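Local coordinates for 5-formaminoimidazole-4-carboxamide-1-(beta)-D-ribofuranosyl 5'-monophosphate synthetase (Methanocaldococcus jannaschii, PDB 2R7K), which catalyses the ATP- and formate-dependent, folate-independent formylation of AICAR to FAICAR in purine biosynthesis, at the interface of chains A and B. Numbering follows the deposited sequence. Chains: chain A/B, 5-formaminoimidazole-4-carboxamide-1-(beta)-D-ribofuranosyl 5'-monophosphate synthetase.

Contact 1: the interface of chains A and B. Residues chain A 204-207, 261-264, 267, 300-301, 304; chain B 229-231, 234, 255-257.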
# COMPACT_ATOMS: atom_id res chain seq x y z
N GLY A 204 -6.66 19.13 -34.90
CA GLY A 204 -5.80 18.16 -34.25
C GLY A 204 -6.38 17.63 -32.95
O GLY A 204 -7.56 17.82 -32.66
N THR A 205 -5.54 16.96 -32.18
CA THR A 205 -5.97 16.30 -30.96
C THR A 205 -5.66 17.16 -29.73
O THR A 205 -4.58 17.72 -29.61
CB THR A 205 -5.31 14.92 -30.85
OG1 THR A 205 -3.96 15.01 -31.33
CG2 THR A 205 -6.04 13.90 -31.69
N ASN A 206 -6.64 17.28 -28.84
CA ASN A 206 -6.51 18.08 -27.63
C ASN A 206 -5.67 17.41 -26.54
O ASN A 206 -6.00 16.32 -26.07
CB ASN A 206 -7.90 18.38 -27.08
CG ASN A 206 -7.87 19.31 -25.87
OD1 ASN A 206 -8.73 19.22 -25.01
ND2 ASN A 206 -6.90 20.22 -25.82
N PHE A 207 -4.60 18.08 -26.13
CA PHE A 207 -3.87 17.70 -24.92
C PHE A 207 -3.75 18.92 -24.03
O PHE A 207 -3.04 19.87 -24.35
CB PHE A 207 -2.48 17.20 -25.27
CG PHE A 207 -2.48 15.97 -26.14
CD1 PHE A 207 -2.49 14.71 -25.57
CD2 PHE A 207 -2.46 16.09 -27.52
CE1 PHE A 207 -2.49 13.58 -26.37
CE2 PHE A 207 -2.46 14.96 -28.32
CZ PHE A 207 -2.48 13.70 -27.74
N VAL A 261 -6.07 11.23 -21.14
CA VAL A 261 -5.38 10.90 -22.36
C VAL A 261 -3.90 10.87 -22.05
O VAL A 261 -3.45 11.52 -21.12
CB VAL A 261 -5.67 11.97 -23.46
CG1 VAL A 261 -4.99 13.30 -23.12
CG2 VAL A 261 -5.21 11.48 -24.82
N VAL A 262 -3.15 10.08 -22.81
CA VAL A 262 -1.70 10.11 -22.75
C VAL A 262 -1.21 10.40 -24.15
O VAL A 262 -1.87 10.07 -25.12
CB VAL A 262 -1.07 8.77 -22.24
CG1 VAL A 262 -1.48 8.51 -20.77
CG2 VAL A 262 -1.45 7.60 -23.14
N ILE A 263 -0.04 11.01 -24.23
CA ILE A 263 0.52 11.41 -25.50
C ILE A 263 1.50 10.35 -25.99
O ILE A 263 2.00 9.54 -25.21
CB ILE A 263 1.22 12.78 -25.38
CG1 ILE A 263 1.23 13.51 -26.73
CG2 ILE A 263 2.65 12.62 -24.84
CD1 ILE A 263 1.65 14.97 -26.64
N ARG A 264 1.75 10.35 -27.30
CA ARG A 264 2.76 9.52 -27.92
C ARG A 264 4.10 9.83 -27.25
O ARG A 264 4.47 11.00 -27.13
CB ARG A 264 2.83 9.87 -29.40
CG ARG A 264 3.79 9.09 -30.23
CD ARG A 264 3.70 9.58 -31.67
NE ARG A 264 4.57 8.84 -32.57
CZ ARG A 264 4.43 8.80 -33.89
NH1 ARG A 264 3.42 9.44 -34.46
NH2 ARG A 264 5.28 8.11 -34.64
N LEU A 267 6.90 12.32 -28.12
CA LEU A 267 6.56 13.74 -28.10
C LEU A 267 6.84 14.39 -26.75
O LEU A 267 6.63 15.59 -26.57
CB LEU A 267 5.09 13.96 -28.48
CG LEU A 267 4.67 13.63 -29.91
CD1 LEU A 267 3.17 13.87 -30.13
CD2 LEU A 267 5.51 14.43 -30.90
N CYS A 300 -2.68 19.03 -31.12
CA CYS A 300 -1.59 18.40 -31.84
C CYS A 300 -1.98 18.24 -33.31
O CYS A 300 -2.85 17.44 -33.65
CB CYS A 300 -1.23 17.04 -31.22
SG CYS A 300 0.25 16.30 -31.94
N ASN A 301 -1.33 19.00 -34.19
CA ASN A 301 -1.64 18.92 -35.61
C ASN A 301 -1.02 17.68 -36.23
O ASN A 301 -0.32 16.92 -35.56
CB ASN A 301 -1.24 20.20 -36.36
CG ASN A 301 0.25 20.41 -36.40
OD1 ASN A 301 1.03 19.46 -36.38
ND2 ASN A 301 0.66 21.67 -36.48
N LEU A 304 2.63 16.67 -35.88
CA LEU A 304 3.11 16.40 -34.51
C LEU A 304 3.69 17.64 -33.84
O LEU A 304 4.70 17.57 -33.15
CB LEU A 304 4.12 15.25 -34.49
CG LEU A 304 3.55 13.91 -34.97
CD1 LEU A 304 4.62 12.84 -35.06
CD2 LEU A 304 2.42 13.46 -34.07
N TYR B 229 -5.89 7.94 -30.55
CA TYR B 229 -6.23 9.35 -30.63
C TYR B 229 -5.34 9.87 -31.74
O TYR B 229 -4.13 10.04 -31.55
CB TYR B 229 -5.90 10.03 -29.30
CG TYR B 229 -6.57 11.34 -29.05
CD1 TYR B 229 -7.86 11.57 -29.50
CD2 TYR B 229 -5.94 12.34 -28.33
CE1 TYR B 229 -8.49 12.77 -29.25
CE2 TYR B 229 -6.57 13.54 -28.07
CZ TYR B 229 -7.84 13.75 -28.54
OH TYR B 229 -8.48 14.95 -28.31
N GLU B 230 -5.93 10.09 -32.91
CA GLU B 230 -5.17 10.34 -34.14
C GLU B 230 -5.44 11.72 -34.74
O GLU B 230 -6.55 12.23 -34.67
CB GLU B 230 -5.48 9.23 -35.16
CG GLU B 230 -4.87 7.89 -34.79
CD GLU B 230 -5.55 6.70 -35.45
OE1 GLU B 230 -6.73 6.82 -35.85
OE2 GLU B 230 -4.90 5.64 -35.55
N SER B 231 -4.42 12.34 -35.32
CA SER B 231 -4.53 13.66 -35.94
C SER B 231 -4.22 13.54 -37.44
O SER B 231 -3.27 12.86 -37.82
CB SER B 231 -3.56 14.62 -35.26
OG SER B 231 -3.75 15.96 -35.69
N ASP B 234 -9.23 12.96 -35.66
CA ASP B 234 -10.03 13.16 -34.45
C ASP B 234 -10.26 14.65 -34.16
O ASP B 234 -11.17 15.02 -33.41
CB ASP B 234 -9.42 12.41 -33.25
CG ASP B 234 -9.60 10.91 -33.37
OD1 ASP B 234 -10.71 10.47 -33.74
OD2 ASP B 234 -8.63 10.15 -33.11
N ILE B 255 -0.83 8.78 -35.32
CA ILE B 255 -1.00 8.47 -33.91
C ILE B 255 -0.40 9.56 -33.04
O ILE B 255 0.79 9.85 -33.13
CB ILE B 255 -0.39 7.09 -33.50
CG1 ILE B 255 -0.72 6.80 -32.04
CG2 ILE B 255 1.12 7.06 -33.73
CD1 ILE B 255 -2.21 6.63 -31.81
N THR B 256 -1.24 10.20 -32.21
CA THR B 256 -0.75 11.23 -31.31
C THR B 256 -0.88 10.86 -29.83
O THR B 256 -0.24 11.47 -28.98
CB THR B 256 -1.42 12.61 -31.52
OG1 THR B 256 -2.80 12.57 -31.10
CG2 THR B 256 -1.33 13.06 -32.97
N GLY B 257 -1.70 9.87 -29.52
CA GLY B 257 -1.98 9.54 -28.13
C GLY B 257 -3.00 8.43 -27.99
O GLY B 257 -3.40 7.83 -28.98

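Contact 2: the interface of chains A and B. Residues chain A 265, 268-269, 272, 327-328, 331; chain B 25-30, 54-55, 58, 320, 323.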
# COMPACT_ATOMS: atom_id res chain seq x y z
N GLU A 265 4.82 8.80 -26.80
CA GLU A 265 5.98 9.06 -25.92
C GLU A 265 7.10 9.86 -26.58
O GLU A 265 7.73 10.69 -25.93
CB GLU A 265 6.52 7.75 -25.31
CG GLU A 265 7.47 7.96 -24.13
CD GLU A 265 7.99 6.65 -23.55
OE1 GLU A 265 7.18 5.88 -22.99
OE2 GLU A 265 9.22 6.39 -23.65
N LEU A 268 7.30 13.59 -25.78
CA LEU A 268 7.52 14.14 -24.45
C LEU A 268 8.68 15.15 -24.37
O LEU A 268 8.63 16.11 -23.60
CB LEU A 268 7.67 13.02 -23.42
CG LEU A 268 6.37 12.31 -23.06
CD1 LEU A 268 6.67 11.13 -22.15
CD2 LEU A 268 5.39 13.28 -22.39
N PRO A 269 9.74 14.93 -25.18
CA PRO A 269 10.76 15.98 -25.20
C PRO A 269 10.22 17.34 -25.64
O PRO A 269 10.63 18.37 -25.10
CB PRO A 269 11.79 15.44 -26.19
CG PRO A 269 11.59 13.97 -26.18
CD PRO A 269 10.11 13.79 -26.02
N PHE A 272 8.13 18.68 -22.60
CA PHE A 272 8.97 19.19 -21.52
C PHE A 272 9.64 20.50 -21.93
O PHE A 272 9.71 21.45 -21.13
CB PHE A 272 10.01 18.16 -21.09
CG PHE A 272 9.49 17.15 -20.08
CD1 PHE A 272 9.19 15.86 -20.46
CD2 PHE A 272 9.30 17.52 -18.76
CE1 PHE A 272 8.70 14.93 -19.54
CE2 PHE A 272 8.81 16.60 -17.82
CZ PHE A 272 8.52 15.30 -18.21
N PRO A 327 -1.18 8.04 -15.22
CA PRO A 327 -0.02 7.35 -15.81
C PRO A 327 1.32 8.08 -15.66
O PRO A 327 2.35 7.43 -15.47
CB PRO A 327 -0.40 7.21 -17.30
CG PRO A 327 -1.89 7.23 -17.31
CD PRO A 327 -2.30 8.16 -16.18
N TYR A 328 1.31 9.41 -15.75
CA TYR A 328 2.53 10.19 -15.58
C TYR A 328 2.90 10.44 -14.11
O TYR A 328 4.06 10.30 -13.72
CB TYR A 328 2.42 11.53 -16.34
CG TYR A 328 2.30 11.33 -17.84
CD1 TYR A 328 3.36 10.81 -18.57
CD2 TYR A 328 1.12 11.63 -18.51
CE1 TYR A 328 3.26 10.59 -19.94
CE2 TYR A 328 1.00 11.43 -19.89
CZ TYR A 328 2.07 10.91 -20.60
OH TYR A 328 1.97 10.71 -21.95
N LEU A 331 4.76 7.64 -12.20
CA LEU A 331 6.14 7.23 -12.49
C LEU A 331 7.15 7.67 -11.43
O LEU A 331 8.14 6.98 -11.20
CB LEU A 331 6.59 7.70 -13.87
CG LEU A 331 5.78 7.18 -15.06
CD1 LEU A 331 6.14 7.95 -16.31
CD2 LEU A 331 6.00 5.68 -15.25
N GLY B 25 15.10 4.84 -25.17
CA GLY B 25 14.24 5.81 -24.53
C GLY B 25 13.20 6.42 -25.45
O GLY B 25 13.35 7.55 -25.91
N SER B 26 12.13 5.67 -25.71
CA SER B 26 11.02 6.15 -26.53
C SER B 26 9.91 5.11 -26.58
O SER B 26 10.04 4.03 -26.00
CB SER B 26 11.50 6.44 -27.96
OG SER B 26 10.46 7.02 -28.73
N HIS B 27 8.83 5.45 -27.27
CA HIS B 27 7.74 4.53 -27.55
C HIS B 27 6.94 4.11 -26.31
O HIS B 27 5.82 4.58 -26.10
CB HIS B 27 8.26 3.29 -28.29
CG HIS B 27 7.18 2.43 -28.85
ND1 HIS B 27 6.72 1.30 -28.21
CD2 HIS B 27 6.46 2.54 -29.99
CE1 HIS B 27 5.77 0.75 -28.94
NE2 HIS B 27 5.58 1.48 -30.02
N THR B 28 7.50 3.21 -25.51
CA THR B 28 6.86 2.73 -24.29
C THR B 28 7.87 2.57 -23.15
O THR B 28 7.60 1.91 -22.15
CB THR B 28 6.16 1.38 -24.54
OG1 THR B 28 7.01 0.55 -25.34
CG2 THR B 28 4.84 1.59 -25.27
N SER B 29 9.04 3.19 -23.29
CA SER B 29 10.14 2.94 -22.37
C SER B 29 9.85 3.39 -20.93
O SER B 29 10.39 2.83 -19.98
CB SER B 29 11.43 3.56 -22.88
OG SER B 29 11.39 4.97 -22.78
N LEU B 30 8.99 4.39 -20.76
CA LEU B 30 8.71 4.91 -19.41
C LEU B 30 8.21 3.84 -18.45
O LEU B 30 8.69 3.78 -17.32
CB LEU B 30 7.75 6.09 -19.45
CG LEU B 30 8.36 7.40 -19.92
CD1 LEU B 30 7.30 8.48 -19.96
CD2 LEU B 30 9.52 7.80 -19.02
N PRO B 54 12.71 13.51 -20.34
CA PRO B 54 11.60 12.78 -19.71
C PRO B 54 12.09 11.64 -18.81
O PRO B 54 11.49 11.37 -17.77
CB PRO B 54 10.84 12.20 -20.91
CG PRO B 54 11.21 13.09 -22.07
CD PRO B 54 12.65 13.44 -21.81
N TYR B 55 13.17 10.99 -19.22
CA TYR B 55 13.73 9.85 -18.50
C TYR B 55 14.53 10.26 -17.28
O TYR B 55 14.68 9.49 -16.33
CB TYR B 55 14.54 9.00 -19.48
CG TYR B 55 13.67 8.74 -20.68
CD1 TYR B 55 12.70 7.75 -20.64
CD2 TYR B 55 13.74 9.56 -21.81
CE1 TYR B 55 11.86 7.54 -21.71
CE2 TYR B 55 12.90 9.35 -22.89
CZ TYR B 55 11.95 8.34 -22.83
OH TYR B 55 11.09 8.12 -23.88
N PHE B 58 11.54 11.76 -14.75
CA PHE B 58 10.68 10.71 -14.22
C PHE B 58 11.50 9.69 -13.43
O PHE B 58 10.94 8.82 -12.76
CB PHE B 58 9.88 10.02 -15.33
CG PHE B 58 8.66 10.78 -15.79
CD1 PHE B 58 7.70 11.19 -14.88
CD2 PHE B 58 8.45 11.06 -17.13
CE1 PHE B 58 6.56 11.88 -15.29
CE2 PHE B 58 7.32 11.74 -17.56
CZ PHE B 58 6.37 12.15 -16.64
N ASN B 320 0.86 2.70 -22.84
CA ASN B 320 1.09 3.94 -22.10
C ASN B 320 -0.15 4.45 -21.37
O ASN B 320 -0.05 5.13 -20.36
CB ASN B 320 1.68 5.01 -23.02
CG ASN B 320 3.03 4.62 -23.58
OD1 ASN B 320 3.71 3.75 -23.04
ND2 ASN B 320 3.43 5.25 -24.69
N MET B 323 -0.03 3.10 -17.54
CA MET B 323 1.27 3.01 -16.88
C MET B 323 1.12 2.93 -15.36
O MET B 323 2.02 2.47 -14.66
CB MET B 323 2.15 4.21 -17.25
CG MET B 323 2.53 4.26 -18.72
SD MET B 323 3.92 5.34 -19.06
CE MET B 323 3.25 6.97 -18.73
O HOH W 1 10.81 7.04 -10.62
O HOH W 2 10.40 10.55 -25.05
O HOH W 3 4.30 6.12 -27.82

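Contact 1: the interface of chains A and B
A:Thr205 and B:Thr256 meet tip to tip, their hydroxyls sharing a hydrogen bond of 2.7 Å between A:Thr205 OG1 and B:Thr256 OG1. In both residues OG1 takes the crowded position between backbone N and carbonyl carbon (chi1 38° in A:Thr205). That rotation also sends A:Thr205 CG2 over the centre of the B:Tyr229 ring, 3.4 Å from its centroid. The tyrosine hydroxyl reaches past the threonine to the backbone, where A:Asn206 N donates to B:Tyr229 OH at 3.0 Å. A:Phe207 meets the same tyrosine edge-to-face, planes 69° apart, and A:Val261, crossing the tyrosine at about a right angle, sets CG2 near CD2 on the face opposite A:Thr205. Beyond B:Thr256, A:Arg264 grips consecutive carbonyls. A:Arg264 N donates to B:Thr256 O at 2.8 Å, from above the carbonyl plane. The side chain runs extended from CG to NE, so that A:Arg264 NH1 donates to B:Ile255 O at 3.0 Å within the carbonyl plane, and B:Ile255 CG2 lies against one guanidinium face. B:Thr256 CG2 packs against A:Cys300 SG, and B:Ser231 OG donates to A:Cys300 O at 2.7 Å along a lone pair. Behind this shell, B:Thr256 OG1 also donates to B:Tyr229 O at 2.9 Å, so the hydroxyl is gripped from both chains and its rotation is probably restrained. B:Asp234 OD2 takes B:Glu230 N on its anti lone pair, which probably steadies the end of strand 219-230 at B:Glu230, an ATP-binding residue. In the fold, strand 253-260 of chain B meets strand 262-263 of chain A through an antiparallel bridge between B:Gly257 and A:Ile263, beside strands 205-214 and 292-300.

Contact 2: the interface of chains A and B
The N-terminal end of helix 29-38 in chain B, just after the loop carrying the AICAR-binding B:His27, receives a carboxylate from chain A of this ATP-grasp enzyme. A:Glu265 opens the 3-10 helix 265-267 and reaches across with CG anti to the backbone N (chi1 -166°) and the chain extended beyond it. OE2 is held on two sides: B:Ser29 OG donates to A:Glu265 OE2 at 2.7 Å on the syn lone pair, and B:Tyr55 OH donates to A:Glu265 OE2 at 2.6 Å on the anti one. B:Leu30 N points nearly straight at the other oxygen, A:Glu265 OE1, and meets it from above the carboxylate plane at 3.2 Å. The helix end and these donors would probably favour the charged carboxylate. B:Tyr55 presents its edge to OE2, ring and carboxylate planes 58° apart, with B:Pro54 CB and B:Gly25 CA on its opposite faces. An alanine at A:Glu265 would remove the carboxylate that B:Ser29 OG, B:Tyr55 OH and B:Leu30 N all meet, and would probably loosen the hold on this helix end. Waters bridge the glutamate backbone, one from A:Glu265 N to B:His27 O and another from A:Glu265 O to B:Tyr55 OH. In the second shell, B:Asn320 ND2 donates to B:His27 O at 2.9 Å, in the carbonyl plane, which would hold the loop in place.

Beside the carboxylate the contact turns apolar. A:Leu268 CD1 and B:Leu30 CD1 meet tip to tip at 3.5 Å, a tight fit. A:Leu331 sets CD1 over the centre of the B:Phe58 ring, 3.8 Å from its centroid, and crosses B:Leu30 at about a right angle. A:Phe272 turns its edge to B:Phe58 CE2 and lays CE1 against B:Pro54. B:Met323, bent at chi3 (-68°), sets CE in the corner formed by A:Pro327, the A:Tyr328 ring and A:Leu331 CD1.

The centres of the C-alpha atoms of contact 1 and contact 2 lie about 15 Å apart, and both belong to one interface between two copies of the enzyme. The chain A segment from strand 262-263 through the 3-10 helix 265-267 joins them: A:Arg264 serves contact 1 and its neighbour A:Glu265 serves contact 2. On chain B, contact 1 draws on strands around the ATP-binding B:Glu230, contact 2 on the loop of the AICAR-binding B:His27. Assembly of the homohexamer, a dimer of trimers, may therefore help order both substrate-binding regions. The interface is not an exact two-fold, so the partners contribute different surfaces.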